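Local coordinates for ribonuclease S-F11 (Nicotiana alata, PDB 1IOO), which cleaves RNA as a secreted T2-family ribonuclease of the style associated with gametophytic self-incompatibility, at residues A[15-20]-A[154-159]; A[53-58]-A[103-108]; A[61-66]-A[82-87]; A[122-127]-A[138-143]. All coordinates share one frame; numbering follows the deposited sequence.

Interaction 1: A[15-20]-A[154-159]; sequences FCYANH and AEVTKG
Ala18 and Val156 bring the two backbones closest, their CA atoms 5.9 Å apart, where the end of helix 12-18 passes the irregular chain that leaves strand 150-154. Helical backbone angles are lost at Asn19, and 154-159 makes no ladder with the helix, so side chains alone join the two. Val156 points toward the helix and divides its branches between two partners. CG1, placed anti to the backbone N (chi1 177°), comes obliquely to the Tyr17 ring, 3.7 Å from CE2 of Tyr17. CG2 is the branch that meets the helix wall, 3.7 Å from CB of Ala18, and it also lies 3.9 Å from CD2 of Tyr17. The CD2-CE2 side of the tyrosine thus meets both methyls of Val156. All three residues are exposed and the joint burial is 149 Å², a shallow apolar patch at the protein surface.

Each segment also braces itself. Asn19 ND2 returns to Phe15 O at 3.0 Å, in the carbonyl plane and on a lone pair, while lying over one face of the Phe15 ring. Gly159 N meets OE2 of Glu155 at 3.0 Å on an almost straight line (176°), from above the carboxylate plane, which ties the loop across its own bend. Arg195 makes a cation-pi contact with Tyr17, and the Cys16-Cys21 disulfide fastens the helix to the loop that follows. Strand 162-170 of the antiparallel sheet links both sides: Tyr164 touches Phe15, Ala18 and Ala154 and bonds Asn19, and Glu162 pairs with the Ala154 backbone.

Interaction 2: A[53-58]-A[103-108]; sequences SYFTGK and TYFGLA
Phe55 and Phe105 mark the nearest approach of the backbones, yet their CA atoms are 10.1 Å apart: the extended chain leading into helix 57-66 stands well off helix 101-113, and two rings bridge the distance. They form a T-shaped (edge-to-face) stack, with Phe55 as the edge and Phe105 as the face. The centroids are 5.0 Å apart and the planes are turned by 75°. Phe55 enters with its outer end, CZ lying 3.4 Å from CD1 of Phe105 and CE1 3.7 Å from CG of Phe105. It therefore strikes the face off centre, toward the CG-CD1 side.

The opposite face of Phe105 is taken by its helix neighbour Tyr104, whose CD1 lies 3.6 Å above the plane toward the rim. Both phenylalanines leave the backbone toward the other segment, and CG anti to the carbonyl carbon (chi1 -78°) in Phe105 places its ring to present a face. Both are buried, and the Phe105 side chain comes within about 5 Å (nearest atoms) of that of Gln87, probably an active-site residue.

Trp67 meets the Phe105 ring with planes at about 40°. Gln101 and Asn102, at the start of helix 101-113, touch Phe55, while Tyr104 OH bonds Leu34 O and Leu107 and Ala108 rest on strand 30-37, so the stack joins the approach to helix 57-66 to a helix that packs on the central sheet.

Interaction 3: A[61-66]-A[82-87]; sequences NDLDKH and PSWKYQ
Trp84 lays its indole against the backbone side of Leu63, with the six-membered ring as the touching part. CB of Leu63 stands over one face, 3.8 Å from the centroid of the Trp84 six-membered ring and 23° off its normal, a CH-pi contact. Leu63 CG is anti to the carbonyl carbon (chi1 -72°), which carries the branched end away from the indole and leaves CB to do the packing. The far end of the ring reaches the peptide between Leu63 and Asp64: CZ2 of Trp84 lies 3.4 Å from C of Leu63, and CH2 of Trp84 lies 3.6 Å from N of Asp64. At the ring edge, in its plane, sits Asp64 CA.

The polar groups find partners around this seam. Trp84 NE1 bonds Trp67 O, which pins the direction of the indole, and the carboxylate of Asp64 makes a salt bridge with Arg23. With the indole cut back to an alanine, a gap would probably open beside Leu63 CB and Trp67 O would lose its NE1 donor.

The contact lies next to the catalytic site: Gln69 OE1, of a residue that probably binds the RNA phosphate, accepts from Ser83 N and Trp84 N, and Gln87, probably an active-site residue, follows on the same helix. Helices 57-66 and 82-92 themselves meet through an aromatic plate on aliphatic and peptide atoms, a buried contact held by dispersion and shape, with its polar ends satisfied by Trp67 O and Arg23.

Interaction 4: A[122-127]-A[138-143]; sequences QTHRII and FDAIKT
His124 lies flat on a helix backbone: CA of Ala140 stands 3.7 Å from the centroid of the His124 ring and only 7° off its normal, so the CH-pi contact is almost perfectly centred. The histidine comes from the Schellman motif that ends helix 117-123, in which Arg125 takes positive phi as the C-prime residue, its N bonds Gln122 O at 2.8 Å, and Ile126 N reaches back to Leu121 O. That turn brings the chain beside helix 134-145, with the CA atoms of His124 and Ala140 6.2 Å apart.

The short side chain of Ala140 lets the ring come down close to its CA. Ala140 CB touches the base of the imidazole, 3.5 Å from CG of His124, and CD1 of Ile126 comes within 4.2 Å of the same Ala140 CB. The outer end of the ring passes over toward Thr143, which approaches from the opposite direction with its hydroxyl oblique to the ring and its CG2 methyl packed near the ring's outer end. Losing the imidazole to an alanine here would probably open a gap over Ala140 CA and leave the Thr143 methyl without its packing partner.

Leu121, on the helix that the motif ends, touches Ile126, Ala140 and Ile141, so the contact continues inward as plain packing between two consecutive helices, away from the annotated sites. On helix 134-145, Ala140 O accepts twice from Thr143. Thr143 N lies 3.3 Å from Ala140 O, and OG1 of Thr143, turned between its own N and carbonyl carbon (chi1 63°), donates to Ala140 O at 2.6 Å, tilted 16° from the carbonyl plane.

From the N terminus, helix 12-18 opens interaction 1, whose loop closes only after strand 150-154 and so encloses the other three. Within it, the chain at 53-58 opens interaction 2, closed by helix 101-113. Interaction 3 lies inside that span, joining helix 57-66 to helix 82-92; then interaction 4 follows in series, tying the end of helix 117-123 to helix 134-145. None cross. Interactions 2 and 3 share one packed region, partly loop and partly helix, with Leu63 touching both Phe55 and Phe105, and Phe105 CZ lying 3.4 Å from Trp84 O. Interaction 4 stands on the other side of the chain's centre from both, and interaction 1 touches none of the others.

Interaction 1: A[15-20]-A[154-159]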
# COMPACT_ATOMS: atom_id res chain seq x y z
N PHE A 15 -5.47 8.18 -5.58
CA PHE A 15 -4.10 8.43 -6.02
C PHE A 15 -4.07 9.25 -7.31
O PHE A 15 -3.28 10.17 -7.44
CB PHE A 15 -3.35 7.11 -6.25
CG PHE A 15 -1.92 7.31 -6.66
CD1 PHE A 15 -0.92 7.39 -5.70
CD2 PHE A 15 -1.58 7.46 -8.00
CE1 PHE A 15 0.41 7.62 -6.06
CE2 PHE A 15 -0.26 7.69 -8.38
CZ PHE A 15 0.74 7.77 -7.41
N CYS A 16 -4.95 8.91 -8.25
CA CYS A 16 -4.95 9.59 -9.54
C CYS A 16 -5.63 10.95 -9.48
O CYS A 16 -5.58 11.72 -10.44
CB CYS A 16 -5.56 8.69 -10.60
SG CYS A 16 -4.46 7.28 -10.93
N TYR A 17 -6.28 11.25 -8.36
CA TYR A 17 -6.90 12.55 -8.18
C TYR A 17 -5.91 13.53 -7.56
O TYR A 17 -5.96 14.74 -7.80
CB TYR A 17 -8.14 12.45 -7.29
CG TYR A 17 -9.08 13.63 -7.42
CD1 TYR A 17 -9.88 13.77 -8.55
CD2 TYR A 17 -9.16 14.60 -6.42
CE1 TYR A 17 -10.75 14.85 -8.69
CE2 TYR A 17 -10.02 15.69 -6.55
CZ TYR A 17 -10.81 15.81 -7.68
OH TYR A 17 -11.69 16.86 -7.82
N ALA A 18 -4.98 12.99 -6.77
CA ALA A 18 -3.99 13.81 -6.09
C ALA A 18 -2.66 13.84 -6.84
O ALA A 18 -1.79 14.66 -6.56
CB ALA A 18 -3.76 13.27 -4.68
N ASN A 19 -2.51 12.93 -7.80
CA ASN A 19 -1.28 12.86 -8.59
C ASN A 19 -1.58 12.66 -10.06
O ASN A 19 -2.69 12.28 -10.43
CB ASN A 19 -0.42 11.68 -8.12
CG ASN A 19 -0.17 11.69 -6.62
OD1 ASN A 19 0.58 12.53 -6.11
ND2 ASN A 19 -0.80 10.77 -5.91
N HIS A 20 -0.59 12.93 -10.90
CA HIS A 20 -0.76 12.72 -12.33
C HIS A 20 -0.54 11.25 -12.66
O HIS A 20 0.51 10.69 -12.37
CB HIS A 20 0.23 13.57 -13.13
CG HIS A 20 0.17 13.30 -14.60
ND1 HIS A 20 -0.95 13.56 -15.36
CD2 HIS A 20 1.07 12.72 -15.44
CE1 HIS A 20 -0.74 13.16 -16.60
NE2 HIS A 20 0.48 12.64 -16.67
N ALA A 154 -5.71 11.92 2.57
CA ALA A 154 -5.13 13.00 1.82
C ALA A 154 -6.18 14.08 1.64
O ALA A 154 -7.37 13.79 1.64
CB ALA A 154 -4.64 12.52 0.47
N GLU A 155 -5.74 15.33 1.54
CA GLU A 155 -6.67 16.41 1.33
C GLU A 155 -6.34 17.17 0.06
O GLU A 155 -5.55 18.12 0.09
CB GLU A 155 -6.69 17.38 2.53
CG GLU A 155 -7.28 16.78 3.80
CD GLU A 155 -7.56 17.81 4.88
OE1 GLU A 155 -7.88 17.41 6.02
OE2 GLU A 155 -7.48 19.03 4.60
N VAL A 156 -6.91 16.72 -1.06
CA VAL A 156 -6.70 17.40 -2.33
C VAL A 156 -7.32 18.78 -2.26
O VAL A 156 -6.83 19.74 -2.85
CB VAL A 156 -7.33 16.59 -3.48
CG1 VAL A 156 -7.17 17.34 -4.79
CG2 VAL A 156 -6.65 15.23 -3.56
N THR A 157 -8.43 18.85 -1.53
CA THR A 157 -9.10 20.10 -1.24
C THR A 157 -9.06 20.31 0.26
O THR A 157 -9.44 19.41 1.02
CB THR A 157 -10.58 20.10 -1.69
OG1 THR A 157 -10.65 19.82 -3.09
CG2 THR A 157 -11.23 21.44 -1.41
N LYS A 158 -8.56 21.45 0.71
CA LYS A 158 -8.46 21.70 2.14
C LYS A 158 -9.82 21.54 2.81
O LYS A 158 -10.79 22.19 2.42
CB LYS A 158 -7.89 23.10 2.40
CG LYS A 158 -7.69 23.42 3.87
CD LYS A 158 -7.14 24.82 4.07
CE LYS A 158 -7.02 25.16 5.54
NZ LYS A 158 -6.07 24.25 6.25
N GLY A 159 -9.89 20.67 3.81
CA GLY A 159 -11.14 20.47 4.51
C GLY A 159 -11.92 19.26 4.02
O GLY A 159 -12.99 18.95 4.56

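Interaction 2: A[53-58]-A[103-108]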
# COMPACT_ATOMS: atom_id res chain seq x y z
N SER A 53 17.01 -6.45 -10.60
CA SER A 53 16.92 -7.16 -11.86
C SER A 53 15.53 -6.98 -12.44
O SER A 53 14.54 -7.05 -11.71
CB SER A 53 17.20 -8.65 -11.66
OG SER A 53 18.50 -8.83 -11.12
N TYR A 54 15.44 -6.72 -13.74
CA TYR A 54 14.15 -6.48 -14.35
C TYR A 54 13.32 -7.76 -14.47
O TYR A 54 13.80 -8.78 -14.96
CB TYR A 54 14.33 -5.79 -15.71
CG TYR A 54 15.01 -4.44 -15.55
CD1 TYR A 54 16.40 -4.33 -15.46
CD2 TYR A 54 14.26 -3.27 -15.41
CE1 TYR A 54 17.02 -3.10 -15.22
CE2 TYR A 54 14.87 -2.04 -15.17
CZ TYR A 54 16.25 -1.96 -15.08
OH TYR A 54 16.86 -0.75 -14.83
N PHE A 55 12.09 -7.69 -13.97
CA PHE A 55 11.18 -8.82 -14.01
C PHE A 55 10.65 -9.09 -15.42
O PHE A 55 10.58 -8.18 -16.25
CB PHE A 55 9.98 -8.58 -13.09
CG PHE A 55 10.31 -8.61 -11.62
CD1 PHE A 55 10.15 -7.47 -10.83
CD2 PHE A 55 10.74 -9.79 -11.02
CE1 PHE A 55 10.41 -7.51 -9.45
CE2 PHE A 55 11.00 -9.84 -9.65
CZ PHE A 55 10.84 -8.70 -8.86
N THR A 56 10.30 -10.34 -15.67
CA THR A 56 9.74 -10.75 -16.95
C THR A 56 8.64 -11.77 -16.75
O THR A 56 8.40 -12.22 -15.63
CB THR A 56 10.81 -11.40 -17.87
OG1 THR A 56 11.33 -12.58 -17.24
CG2 THR A 56 11.95 -10.44 -18.15
N GLY A 57 7.96 -12.12 -17.83
CA GLY A 57 6.92 -13.14 -17.78
C GLY A 57 5.78 -13.00 -16.78
O GLY A 57 5.15 -11.95 -16.68
N LYS A 58 5.53 -14.07 -16.04
CA LYS A 58 4.43 -14.10 -15.07
C LYS A 58 4.58 -13.04 -13.99
O LYS A 58 3.63 -12.30 -13.71
CB LYS A 58 4.31 -15.47 -14.41
CG LYS A 58 3.13 -15.59 -13.46
CD LYS A 58 3.09 -16.94 -12.77
CE LYS A 58 1.87 -17.10 -11.88
NZ LYS A 58 1.83 -16.11 -10.77
N THR A 103 11.56 -12.91 -3.57
CA THR A 103 10.67 -13.23 -2.46
C THR A 103 10.08 -11.97 -1.82
O THR A 103 9.03 -12.03 -1.20
CB THR A 103 11.35 -14.12 -1.42
OG1 THR A 103 12.51 -13.48 -0.91
CG2 THR A 103 11.74 -15.44 -2.07
N TYR A 104 10.76 -10.84 -1.97
CA TYR A 104 10.22 -9.58 -1.47
C TYR A 104 8.98 -9.19 -2.27
O TYR A 104 7.92 -8.91 -1.70
CB TYR A 104 11.28 -8.48 -1.54
CG TYR A 104 10.75 -7.09 -1.28
CD1 TYR A 104 10.51 -6.21 -2.34
CD2 TYR A 104 10.50 -6.64 0.02
CE1 TYR A 104 10.05 -4.91 -2.11
CE2 TYR A 104 10.03 -5.34 0.26
CZ TYR A 104 9.81 -4.48 -0.81
OH TYR A 104 9.35 -3.20 -0.61
N PHE A 105 9.10 -9.18 -3.59
CA PHE A 105 7.95 -8.86 -4.42
C PHE A 105 6.90 -9.97 -4.34
O PHE A 105 5.70 -9.70 -4.36
CB PHE A 105 8.37 -8.59 -5.87
CG PHE A 105 8.96 -7.22 -6.06
CD1 PHE A 105 10.32 -7.00 -5.91
CD2 PHE A 105 8.13 -6.15 -6.34
CE1 PHE A 105 10.85 -5.72 -6.02
CE2 PHE A 105 8.64 -4.86 -6.46
CZ PHE A 105 10.01 -4.64 -6.30
N GLY A 106 7.36 -11.22 -4.22
CA GLY A 106 6.43 -12.33 -4.11
C GLY A 106 5.61 -12.21 -2.84
O GLY A 106 4.42 -12.51 -2.82
N LEU A 107 6.26 -11.77 -1.76
CA LEU A 107 5.57 -11.58 -0.49
C LEU A 107 4.51 -10.49 -0.61
O LEU A 107 3.39 -10.64 -0.14
CB LEU A 107 6.55 -11.21 0.62
CG LEU A 107 5.89 -10.91 1.98
CD1 LEU A 107 5.12 -12.14 2.46
CD2 LEU A 107 6.93 -10.51 3.00
N ALA A 108 4.89 -9.38 -1.25
CA ALA A 108 3.95 -8.28 -1.45
C ALA A 108 2.69 -8.77 -2.16
O ALA A 108 1.58 -8.44 -1.76
CB ALA A 108 4.62 -7.16 -2.25

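Interaction 3: A[61-66]-A[82-87]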
# COMPACT_ATOMS: atom_id res chain seq x y z
N ASN A 61 3.72 -9.69 -15.35
CA ASN A 61 2.28 -9.51 -15.54
C ASN A 61 1.56 -9.35 -14.21
O ASN A 61 0.63 -8.56 -14.08
CB ASN A 61 1.67 -10.68 -16.30
CG ASN A 61 2.07 -10.70 -17.76
OD1 ASN A 61 2.17 -9.65 -18.40
ND2 ASN A 61 2.29 -11.89 -18.30
N ASP A 62 1.99 -10.12 -13.21
CA ASP A 62 1.38 -10.06 -11.89
C ASP A 62 1.60 -8.70 -11.25
O ASP A 62 0.67 -8.11 -10.69
CB ASP A 62 1.93 -11.14 -10.96
CG ASP A 62 1.43 -12.54 -11.30
OD1 ASP A 62 0.40 -12.66 -11.99
OD2 ASP A 62 2.07 -13.52 -10.87
N LEU A 63 2.82 -8.18 -11.35
CA LEU A 63 3.14 -6.90 -10.74
C LEU A 63 2.47 -5.74 -11.47
O LEU A 63 2.02 -4.79 -10.84
CB LEU A 63 4.66 -6.69 -10.70
CG LEU A 63 5.36 -7.56 -9.66
CD1 LEU A 63 6.87 -7.45 -9.85
CD2 LEU A 63 4.94 -7.14 -8.26
N ASP A 64 2.40 -5.82 -12.80
CA ASP A 64 1.77 -4.73 -13.55
C ASP A 64 0.32 -4.56 -13.15
O ASP A 64 -0.23 -3.46 -13.20
CB ASP A 64 1.86 -4.94 -15.05
CG ASP A 64 1.32 -3.76 -15.81
OD1 ASP A 64 0.24 -3.87 -16.44
OD2 ASP A 64 1.96 -2.69 -15.76
N LYS A 65 -0.32 -5.66 -12.74
CA LYS A 65 -1.71 -5.60 -12.33
C LYS A 65 -1.84 -5.24 -10.85
O LYS A 65 -2.48 -4.24 -10.50
CB LYS A 65 -2.41 -6.94 -12.58
CG LYS A 65 -3.84 -6.98 -12.06
CD LYS A 65 -4.48 -8.36 -12.24
CE LYS A 65 -5.88 -8.37 -11.65
NZ LYS A 65 -6.54 -9.70 -11.78
N HIS A 66 -1.21 -6.02 -9.98
CA HIS A 66 -1.36 -5.85 -8.53
C HIS A 66 -0.54 -4.70 -7.96
O HIS A 66 -0.88 -4.16 -6.91
CB HIS A 66 -1.03 -7.16 -7.83
CG HIS A 66 -1.98 -8.26 -8.18
ND1 HIS A 66 -1.63 -9.32 -8.99
CD2 HIS A 66 -3.29 -8.42 -7.89
CE1 HIS A 66 -2.69 -10.09 -9.17
NE2 HIS A 66 -3.71 -9.57 -8.52
N PRO A 82 10.37 1.61 -13.20
CA PRO A 82 10.87 2.67 -12.32
C PRO A 82 10.40 2.65 -10.87
O PRO A 82 11.19 2.87 -9.95
CB PRO A 82 10.46 3.94 -13.06
CG PRO A 82 9.18 3.54 -13.72
CD PRO A 82 9.49 2.16 -14.25
N SER A 83 9.11 2.41 -10.65
CA SER A 83 8.58 2.43 -9.29
C SER A 83 8.96 1.18 -8.51
O SER A 83 9.28 1.27 -7.33
CB SER A 83 7.07 2.63 -9.30
OG SER A 83 6.78 3.88 -9.88
N TRP A 84 8.92 0.02 -9.16
CA TRP A 84 9.32 -1.20 -8.48
C TRP A 84 10.78 -1.12 -8.07
O TRP A 84 11.13 -1.51 -6.95
CB TRP A 84 9.09 -2.42 -9.38
CG TRP A 84 7.65 -2.58 -9.77
CD1 TRP A 84 6.55 -2.16 -9.06
CD2 TRP A 84 7.15 -3.15 -10.99
NE1 TRP A 84 5.41 -2.42 -9.77
CE2 TRP A 84 5.74 -3.02 -10.95
CE3 TRP A 84 7.75 -3.74 -12.11
CZ2 TRP A 84 4.92 -3.47 -11.99
CZ3 TRP A 84 6.92 -4.19 -13.15
CH2 TRP A 84 5.52 -4.05 -13.08
N LYS A 85 11.62 -0.59 -8.96
CA LYS A 85 13.04 -0.45 -8.65
C LYS A 85 13.24 0.51 -7.48
O LYS A 85 13.99 0.21 -6.55
CB LYS A 85 13.82 0.08 -9.86
CG LYS A 85 15.31 0.26 -9.55
CD LYS A 85 16.06 1.04 -10.63
CE LYS A 85 16.17 0.27 -11.92
NZ LYS A 85 17.09 1.00 -12.84
N TYR A 86 12.58 1.65 -7.52
CA TYR A 86 12.71 2.64 -6.45
C TYR A 86 12.29 2.06 -5.11
O TYR A 86 12.99 2.20 -4.10
CB TYR A 86 11.87 3.87 -6.76
CG TYR A 86 12.01 4.97 -5.74
CD1 TYR A 86 13.26 5.55 -5.48
CD2 TYR A 86 10.91 5.45 -5.05
CE1 TYR A 86 13.39 6.59 -4.56
CE2 TYR A 86 11.03 6.49 -4.12
CZ TYR A 86 12.27 7.05 -3.89
OH TYR A 86 12.40 8.10 -3.00
N GLN A 87 11.14 1.38 -5.10
CA GLN A 87 10.62 0.80 -3.87
C GLN A 87 11.54 -0.29 -3.34
O GLN A 87 11.71 -0.43 -2.13
CB GLN A 87 9.21 0.23 -4.11
CG GLN A 87 8.16 1.32 -4.35
CD GLN A 87 7.94 2.21 -3.13
OE1 GLN A 87 7.70 3.41 -3.27
NE2 GLN A 87 7.99 1.63 -1.94

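Interaction 4: A[122-127]-A[138-143]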
# COMPACT_ATOMS: atom_id res chain seq x y z
N GLN A 122 -17.44 -2.81 1.70
CA GLN A 122 -18.80 -2.90 1.20
C GLN A 122 -19.72 -3.65 2.17
O GLN A 122 -20.86 -3.22 2.40
CB GLN A 122 -18.83 -3.60 -0.17
CG GLN A 122 -20.25 -3.82 -0.69
CD GLN A 122 -20.28 -4.52 -2.03
OE1 GLN A 122 -19.57 -5.50 -2.26
NE2 GLN A 122 -21.12 -4.01 -2.93
N THR A 123 -19.24 -4.74 2.75
CA THR A 123 -20.05 -5.52 3.69
C THR A 123 -20.27 -4.75 4.99
O THR A 123 -21.10 -5.13 5.82
CB THR A 123 -19.43 -6.91 3.98
OG1 THR A 123 -18.13 -6.77 4.58
CG2 THR A 123 -19.31 -7.70 2.69
N HIS A 124 -19.52 -3.67 5.17
CA HIS A 124 -19.68 -2.79 6.32
C HIS A 124 -20.44 -1.52 5.91
O HIS A 124 -20.47 -0.53 6.63
CB HIS A 124 -18.31 -2.42 6.90
CG HIS A 124 -17.66 -3.54 7.66
ND1 HIS A 124 -17.70 -3.62 9.04
CD2 HIS A 124 -16.94 -4.60 7.24
CE1 HIS A 124 -17.03 -4.70 9.43
NE2 HIS A 124 -16.56 -5.31 8.36
N ARG A 125 -21.04 -1.59 4.72
CA ARG A 125 -21.83 -0.51 4.16
C ARG A 125 -21.00 0.73 3.88
O ARG A 125 -21.47 1.86 4.00
CB ARG A 125 -23.02 -0.20 5.08
CG ARG A 125 -23.94 -1.41 5.18
CD ARG A 125 -25.20 -1.15 5.99
NE ARG A 125 -26.02 -2.36 6.06
CZ ARG A 125 -27.20 -2.43 6.68
NH1 ARG A 125 -27.70 -1.36 7.27
NH2 ARG A 125 -27.86 -3.58 6.70
N ILE A 126 -19.75 0.50 3.50
CA ILE A 126 -18.83 1.58 3.13
C ILE A 126 -18.42 1.40 1.67
O ILE A 126 -17.67 0.49 1.34
CB ILE A 126 -17.58 1.59 4.04
CG1 ILE A 126 -17.98 1.90 5.48
CG2 ILE A 126 -16.57 2.63 3.55
CD1 ILE A 126 -16.85 1.73 6.49
N ILE A 127 -18.94 2.26 0.80
CA ILE A 127 -18.66 2.14 -0.63
C ILE A 127 -18.22 3.47 -1.23
O ILE A 127 -18.49 4.54 -0.68
CB ILE A 127 -19.90 1.62 -1.39
CG1 ILE A 127 -21.10 2.55 -1.14
CG2 ILE A 127 -20.22 0.20 -0.95
CD1 ILE A 127 -22.35 2.17 -1.93
N PHE A 138 -11.90 2.44 9.95
CA PHE A 138 -10.93 1.74 10.78
C PHE A 138 -11.49 0.39 11.27
O PHE A 138 -10.85 -0.65 11.11
CB PHE A 138 -10.55 2.63 11.97
CG PHE A 138 -9.57 2.01 12.92
CD1 PHE A 138 -8.21 2.27 12.81
CD2 PHE A 138 -10.01 1.18 13.95
CE1 PHE A 138 -7.30 1.71 13.71
CE2 PHE A 138 -9.10 0.62 14.85
CZ PHE A 138 -7.75 0.89 14.73
N ASP A 139 -12.68 0.42 11.87
CA ASP A 139 -13.30 -0.79 12.39
C ASP A 139 -13.49 -1.85 11.31
O ASP A 139 -13.22 -3.03 11.53
CB ASP A 139 -14.66 -0.47 13.02
CG ASP A 139 -14.54 0.25 14.36
OD1 ASP A 139 -13.42 0.29 14.92
OD2 ASP A 139 -15.57 0.76 14.86
N ALA A 140 -13.95 -1.43 10.13
CA ALA A 140 -14.17 -2.36 9.03
C ALA A 140 -12.87 -3.07 8.63
O ALA A 140 -12.84 -4.29 8.47
CB ALA A 140 -14.76 -1.62 7.84
N ILE A 141 -11.80 -2.30 8.48
CA ILE A 141 -10.52 -2.88 8.08
C ILE A 141 -9.95 -3.79 9.16
O ILE A 141 -9.38 -4.83 8.86
CB ILE A 141 -9.51 -1.76 7.73
CG1 ILE A 141 -10.05 -0.91 6.56
CG2 ILE A 141 -8.15 -2.36 7.37
CD1 ILE A 141 -10.33 -1.71 5.28
N LYS A 142 -10.11 -3.40 10.42
CA LYS A 142 -9.55 -4.20 11.51
C LYS A 142 -10.16 -5.60 11.57
O LYS A 142 -9.57 -6.51 12.15
CB LYS A 142 -9.71 -3.50 12.86
CG LYS A 142 -8.85 -4.12 13.95
CD LYS A 142 -8.87 -3.30 15.22
CE LYS A 142 -7.98 -3.93 16.29
NZ LYS A 142 -7.98 -3.08 17.51
N THR A 143 -11.33 -5.79 10.96
CA THR A 143 -11.94 -7.11 10.97
C THR A 143 -11.09 -8.12 10.21
O THR A 143 -11.20 -9.32 10.43
CB THR A 143 -13.38 -7.13 10.38
OG1 THR A 143 -13.36 -6.75 9.00
CG2 THR A 143 -14.28 -6.21 11.17